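Local atomic coordinates of S-adenosylmethionine:tRNA ribosyltransferase-isomerase (Thermotoga maritima, PDB entry 1VKY), a protein that probably transfers and isomerizes the ribose moiety of S-adenosylmethionine onto the 7-aminomethyl group of preQ1 in tRNA, giving epoxyqueuosine. Residues L94-V107 and T137-F151. Sequence-based numbering, arbitrary orientation.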
loop_
_atom_site.group_PDB
_atom_site.type_symbol
_atom_site.label_atom_id
_atom_site.label_comp_id
_atom_site.label_asym_id
_atom_site.label_seq_id
_atom_site.Cartn_x
_atom_site.Cartn_y
_atom_site.Cartn_z
ATOM N N LEU B 94 25.731 -3.984 11.543
ATOM C CA LEU B 94 25.680 -2.604 11.959
ATOM C C LEU B 94 24.280 -2.270 12.470
ATOM O O LEU B 94 23.297 -2.563 11.798
ATOM C CB LEU B 94 26.053 -1.667 10.800
ATOM C CG LEU B 94 27.523 -1.251 10.661
ATOM C CD1 LEU B 94 28.467 -2.421 10.535
ATOM C CD2 LEU B 94 27.680 -0.295 9.476
ATOM N N ILE B 95 24.223 -1.685 13.667
ATOM C CA ILE B 95 22.970 -1.408 14.383
ATOM C C ILE B 95 22.827 0.101 14.542
ATOM O O ILE B 95 21.825 0.674 14.173
ATOM C CB ILE B 95 22.978 -2.118 15.790
ATOM C CG1 ILE B 95 23.026 -3.658 15.650
ATOM C CG2 ILE B 95 21.846 -1.673 16.652
ATOM C CD1 ILE B 95 21.925 -4.295 14.811
ATOM N N GLU B 96 23.829 0.763 15.095
ATOM C CA GLU B 96 23.685 2.170 15.368
ATOM C C GLU B 96 24.978 2.950 15.202
ATOM O O GLU B 96 25.982 2.651 15.811
ATOM C CB GLU B 96 23.123 2.365 16.787
ATOM C CG GLU B 96 22.765 3.803 17.089
ATOM C CD GLU B 96 22.439 4.059 18.539
ATOM O OE1 GLU B 96 22.355 3.096 19.336
ATOM O OE2 GLU B 96 22.250 5.250 18.876
ATOM N N ARG B 97 24.925 3.997 14.396
ATOM C CA ARG B 97 26.095 4.844 14.168
ATOM C C ARG B 97 26.268 5.850 15.265
ATOM O O ARG B 97 25.348 6.618 15.566
ATOM C CB ARG B 97 25.881 5.573 12.864
ATOM C CG ARG B 97 26.937 6.513 12.430
ATOM C CD ARG B 97 26.573 7.084 11.087
ATOM N NE ARG B 97 27.630 7.913 10.553
ATOM C CZ ARG B 97 27.751 9.205 10.795
ATOM N NH1 ARG B 97 26.902 9.838 11.581
ATOM N NH2 ARG B 97 28.739 9.873 10.247
ATOM N N LEU B 98 27.452 5.853 15.872
ATOM C CA LEU B 98 27.752 6.798 16.942
ATOM C C LEU B 98 28.455 8.018 16.366
ATOM O O LEU B 98 28.351 9.119 16.889
ATOM C CB LEU B 98 28.589 6.131 18.036
ATOM C CG LEU B 98 28.014 4.833 18.649
ATOM C CD1 LEU B 98 28.824 4.448 19.871
ATOM C CD2 LEU B 98 26.539 4.938 19.016
ATOM N N GLU B 99 29.146 7.794 15.263
ATOM C CA GLU B 99 30.019 8.758 14.650
ATOM C C GLU B 99 30.489 8.095 13.350
ATOM O O GLU B 99 30.519 6.880 13.271
ATOM C CB GLU B 99 31.195 9.058 15.617
ATOM C CG GLU B 99 32.402 9.715 15.014
ATOM C CD GLU B 99 33.110 10.670 15.952
ATOM O OE1 GLU B 99 34.043 10.243 16.674
ATOM O OE2 GLU B 99 32.766 11.874 15.946
ATOM N N GLU B 100 30.863 8.883 12.344
ATOM C CA GLU B 100 31.407 8.340 11.099
ATOM C C GLU B 100 32.423 7.260 11.426
ATOM O O GLU B 100 33.377 7.507 12.140
ATOM C CB GLU B 100 32.104 9.457 10.311
ATOM C CG GLU B 100 32.798 9.015 9.019
ATOM C CD GLU B 100 31.841 8.650 7.885
ATOM O OE1 GLU B 100 30.674 9.073 7.890
ATOM O OE2 GLU B 100 32.270 7.952 6.946
ATOM N N GLY B 101 32.203 6.059 10.930
ATOM C CA GLY B 101 33.147 4.964 11.163
ATOM C C GLY B 101 33.199 4.360 12.562
ATOM O O GLY B 101 34.080 3.556 12.826
ATOM N N ILE B 102 32.283 4.753 13.462
ATOM C CA ILE B 102 32.121 4.139 14.796
ATOM C C ILE B 102 30.643 3.730 14.962
ATOM O O ILE B 102 29.718 4.579 14.983
ATOM C CB ILE B 102 32.606 5.085 15.962
ATOM C CG1 ILE B 102 34.028 5.570 15.725
ATOM C CG2 ILE B 102 32.534 4.358 17.305
ATOM C CD1 ILE B 102 34.588 6.440 16.830
ATOM N N TRP B 103 30.433 2.417 15.065
ATOM C CA TRP B 103 29.118 1.814 15.099
ATOM C C TRP B 103 28.945 0.818 16.235
ATOM O O TRP B 103 29.859 0.040 16.523
ATOM C CB TRP B 103 28.909 1.044 13.786
ATOM C CG TRP B 103 28.743 1.913 12.602
ATOM C CD1 TRP B 103 29.730 2.604 11.929
ATOM C CD2 TRP B 103 27.528 2.198 11.933
ATOM N NE1 TRP B 103 29.182 3.302 10.887
ATOM C CE2 TRP B 103 27.831 3.077 10.866
ATOM C CE3 TRP B 103 26.204 1.807 12.123
ATOM C CZ2 TRP B 103 26.862 3.550 9.993
ATOM C CZ3 TRP B 103 25.250 2.262 11.248
ATOM C CH2 TRP B 103 25.590 3.136 10.198
ATOM N N LYS B 104 27.756 0.825 16.851
ATOM C CA LYS B 104 27.315 -0.264 17.683
ATOM C C LYS B 104 26.900 -1.358 16.750
ATOM O O LYS B 104 26.109 -1.124 15.843
ATOM C CB LYS B 104 26.109 0.110 18.546
ATOM C CG LYS B 104 26.453 1.036 19.667
ATOM C CD LYS B 104 25.214 1.590 20.346
ATOM C CE LYS B 104 24.369 0.528 20.992
ATOM N NZ LYS B 104 24.931 0.153 22.285
ATOM N N CYS B 105 27.427 -2.547 16.995
ATOM C CA CYS B 105 27.264 -3.689 16.108
ATOM C C CYS B 105 26.860 -4.915 16.884
ATOM O O CYS B 105 27.196 -5.082 18.050
ATOM C CB CYS B 105 28.587 -3.995 15.399
ATOM S SG CYS B 105 29.148 -2.652 14.325
ATOM N N LEU B 106 26.171 -5.802 16.186
ATOM C CA LEU B 106 25.903 -7.131 16.688
ATOM C C LEU B 106 27.013 -8.000 16.121
ATOM O O LEU B 106 27.198 -8.039 14.910
ATOM C CB LEU B 106 24.508 -7.583 16.203
ATOM C CG LEU B 106 23.619 -8.183 17.253
ATOM C CD1 LEU B 106 24.147 -9.578 17.560
ATOM C CD2 LEU B 106 23.568 -7.326 18.501
ATOM N N VAL B 107 27.780 -8.648 16.990
ATOM C CA VAL B 107 28.923 -9.438 16.568
ATOM C C VAL B 107 28.672 -10.881 17.010
ATOM O O VAL B 107 28.405 -11.124 18.185
ATOM C CB VAL B 107 30.220 -8.886 17.176
ATOM C CG1 VAL B 107 31.362 -9.805 16.901
ATOM C CG2 VAL B 107 30.514 -7.499 16.612
ATOM N N THR B 137 25.917 -5.354 22.476
ATOM C CA THR B 137 26.548 -4.991 21.228
ATOM C C THR B 137 28.013 -4.751 21.498
ATOM O O THR B 137 28.466 -4.818 22.650
ATOM C CB THR B 137 25.891 -3.743 20.659
ATOM O OG1 THR B 137 25.913 -2.712 21.653
ATOM C CG2 THR B 137 24.356 -3.994 20.378
ATOM N N ARG B 138 28.740 -4.516 20.416
ATOM C CA ARG B 138 30.152 -4.182 20.423
ATOM C C ARG B 138 30.263 -2.842 19.739
ATOM O O ARG B 138 29.640 -2.625 18.712
ATOM C CB ARG B 138 30.936 -5.218 19.620
ATOM C CG ARG B 138 31.537 -6.358 20.441
ATOM C CD ARG B 138 30.685 -6.789 21.543
ATOM N NE ARG B 138 31.125 -7.990 22.221
ATOM C CZ ARG B 138 30.326 -8.643 23.045
ATOM N NH1 ARG B 138 29.102 -8.180 23.287
ATOM N NH2 ARG B 138 30.732 -9.752 23.636
ATOM N N ILE B 139 31.028 -1.932 20.323
ATOM C CA ILE B 139 31.308 -0.678 19.672
ATOM C C ILE B 139 32.566 -0.897 18.873
ATOM O O ILE B 139 33.608 -1.216 19.418
ATOM C CB ILE B 139 31.462 0.460 20.697
ATOM C CG1 ILE B 139 30.111 0.750 21.382
ATOM C CG2 ILE B 139 31.902 1.704 19.991
ATOM C CD1 ILE B 139 29.738 -0.219 22.429
ATOM N N LEU B 140 32.457 -0.718 17.569
ATOM C CA LEU B 140 33.566 -0.967 16.665
ATOM C C LEU B 140 33.975 0.315 15.971
ATOM O O LEU B 140 33.142 1.042 15.447
ATOM C CB LEU B 140 33.144 -1.977 15.605
ATOM C CG LEU B 140 33.362 -3.482 15.808
ATOM C CD1 LEU B 140 33.327 -3.983 17.197
ATOM C CD2 LEU B 140 32.352 -4.186 15.000
ATOM N N LYS B 141 35.275 0.580 15.969
ATOM C CA LYS B 141 35.855 1.666 15.175
ATOM C C LYS B 141 36.501 1.054 13.924
ATOM O O LYS B 141 37.423 0.238 14.026
ATOM C CB LYS B 141 36.885 2.457 15.998
ATOM C CG LYS B 141 37.544 3.593 15.240
ATOM C CD LYS B 141 38.449 4.502 16.127
ATOM C CE LYS B 141 39.851 3.950 16.351
ATOM N NZ LYS B 141 40.767 4.054 15.186
ATOM N N PHE B 142 35.991 1.428 12.756
ATOM C CA PHE B 142 36.504 0.923 11.473
ATOM C C PHE B 142 37.766 1.657 11.059
ATOM O O PHE B 142 37.977 2.795 11.456
ATOM C CB PHE B 142 35.409 1.008 10.411
ATOM C CG PHE B 142 34.330 0.006 10.628
ATOM C CD1 PHE B 142 33.253 0.296 11.428
ATOM C CD2 PHE B 142 34.450 -1.273 10.110
ATOM C CE1 PHE B 142 32.283 -0.645 11.652
ATOM C CE2 PHE B 142 33.454 -2.221 10.329
ATOM C CZ PHE B 142 32.392 -1.905 11.089
ATOM N N GLN B 143 38.633 0.971 10.316
ATOM C CA GLN B 143 39.876 1.563 9.812
ATOM C C GLN B 143 39.874 1.283 8.306
ATOM O O GLN B 143 39.966 0.119 7.919
ATOM C CB GLN B 143 41.071 0.930 10.507
ATOM C CG GLN B 143 42.417 1.615 10.223
ATOM C CD GLN B 143 43.448 1.308 11.297
ATOM O OE1 GLN B 143 44.545 0.824 10.994
ATOM N NE2 GLN B 143 43.093 1.575 12.562
ATOM N N PRO B 144 39.662 2.300 7.458
ATOM C CA PRO B 144 39.501 3.691 7.853
ATOM C C PRO B 144 38.085 3.967 8.325
ATOM O O PRO B 144 37.185 3.170 8.079
ATOM C CB PRO B 144 39.782 4.458 6.554
ATOM C CG PRO B 144 39.321 3.561 5.476
ATOM C CD PRO B 144 39.476 2.137 6.007
ATOM N N GLN B 145 37.895 5.093 9.001
ATOM C CA GLN B 145 36.581 5.504 9.457
ATOM C C GLN B 145 35.796 6.129 8.326
ATOM O O GLN B 145 35.660 7.347 8.243
ATOM C CB GLN B 145 36.714 6.473 10.624
ATOM C CG GLN B 145 37.165 5.793 11.871
ATOM C CD GLN B 145 37.428 6.755 13.009
ATOM O OE1 GLN B 145 38.566 6.859 13.479
ATOM N NE2 GLN B 145 36.391 7.462 13.451
ATOM N N ASP B 146 35.266 5.275 7.464
ATOM C CA ASP B 146 34.614 5.707 6.227
ATOM C C ASP B 146 33.366 4.844 6.005
ATOM O O ASP B 146 33.461 3.674 5.674
ATOM C CB ASP B 146 35.627 5.588 5.071
ATOM C CG ASP B 146 35.074 6.047 3.704
ATOM O OD1 ASP B 146 33.851 6.231 3.514
ATOM O OD2 ASP B 146 35.822 6.223 2.723
ATOM N N ASP B 147 32.196 5.427 6.208
ATOM C CA ASP B 147 30.940 4.672 6.183
ATOM C C ASP B 147 30.600 4.154 4.790
ATOM O O ASP B 147 29.974 3.095 4.638
ATOM C CB ASP B 147 29.775 5.536 6.694
ATOM C CG ASP B 147 29.733 5.671 8.233
ATOM O OD1 ASP B 147 30.536 5.062 8.979
ATOM O OD2 ASP B 147 28.892 6.388 8.779
ATOM N N ARG B 148 30.975 4.922 3.775
ATOM C CA ARG B 148 30.714 4.526 2.387
ATOM C C ARG B 148 31.482 3.250 2.052
ATOM O O ARG B 148 30.927 2.300 1.500
ATOM C CB ARG B 148 31.069 5.665 1.437
ATOM C CG ARG B 148 30.022 6.776 1.441
ATOM N N LEU B 149 32.741 3.209 2.453
ATOM C CA LEU B 149 33.525 1.997 2.313
ATOM C C LEU B 149 32.876 0.827 3.052
ATOM O O LEU B 149 32.718 -0.267 2.503
ATOM C CB LEU B 149 34.939 2.217 2.835
ATOM C CG LEU B 149 35.870 1.001 2.769
ATOM C CD1 LEU B 149 35.948 0.462 1.346
ATOM C CD2 LEU B 149 37.254 1.362 3.289
ATOM N N ILE B 150 32.492 1.068 4.298
ATOM C CA ILE B 150 31.871 0.027 5.119
ATOM C C ILE B 150 30.611 -0.524 4.415
ATOM O O ILE B 150 30.394 -1.730 4.340
ATOM C CB ILE B 150 31.509 0.579 6.521
ATOM C CG1 ILE B 150 32.775 0.913 7.335
ATOM C CG2 ILE B 150 30.653 -0.424 7.266
ATOM C CD1 ILE B 150 32.477 1.848 8.505
ATOM N N PHE B 151 29.776 0.362 3.908
ATOM C CA PHE B 151 28.550 -0.083 3.268
ATOM C C PHE B 151 28.880 -0.861 1.985
ATOM O O PHE B 151 28.284 -1.918 1.723
ATOM C CB PHE B 151 27.653 1.106 2.930
ATOM C CG PHE B 151 27.141 1.874 4.121
ATOM C CD1 PHE B 151 26.682 3.171 3.952
ATOM C CD2 PHE B 151 27.110 1.325 5.386
ATOM C CE1 PHE B 151 26.204 3.897 5.015
ATOM C CE2 PHE B 151 26.629 2.065 6.459
ATOM C CZ PHE B 151 26.179 3.341 6.266
#
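The carboxylate of D147, in the first turn of helix 147-153, is held by three donors of one beta hairpin, from R97, G101 and W103. D147 OD1 is gripped from opposite faces of the carboxylate plane, by G101 N of the type II turn E99-I102 at 2.8 Å and by W103 NE1 at 2.9 Å, the latter almost straight (176°) and in the indole plane. D147 OD2 takes the salt bridge from R97 NE at 2.7 Å, the arginine chain running extended to reach it with its guanidinium plane 80° from the carboxylate. E100 closes the network: OE1 binds R97 NH2, while E100 OE2 receives D147 N at 2.6 Å; the arginine probably offsets the repulsion between the two carboxylates. The example illustrates how a buried acid can fasten a helix to a turn. Next to this network, strands 102-108 and 138-143 pair antiparallel as central neighbours of a six-stranded sheet, W103 facing L140 and C105 facing R138 as hydrogen-bonded pairs. The indole is sandwiched between L94 CD2 over the centre of one face and R97 CB toward the rim of the other. Beyond the end of strand 138-143, Q145 NE2 donates to E100 O at 3.3 Å, nearly in line with the carbonyl.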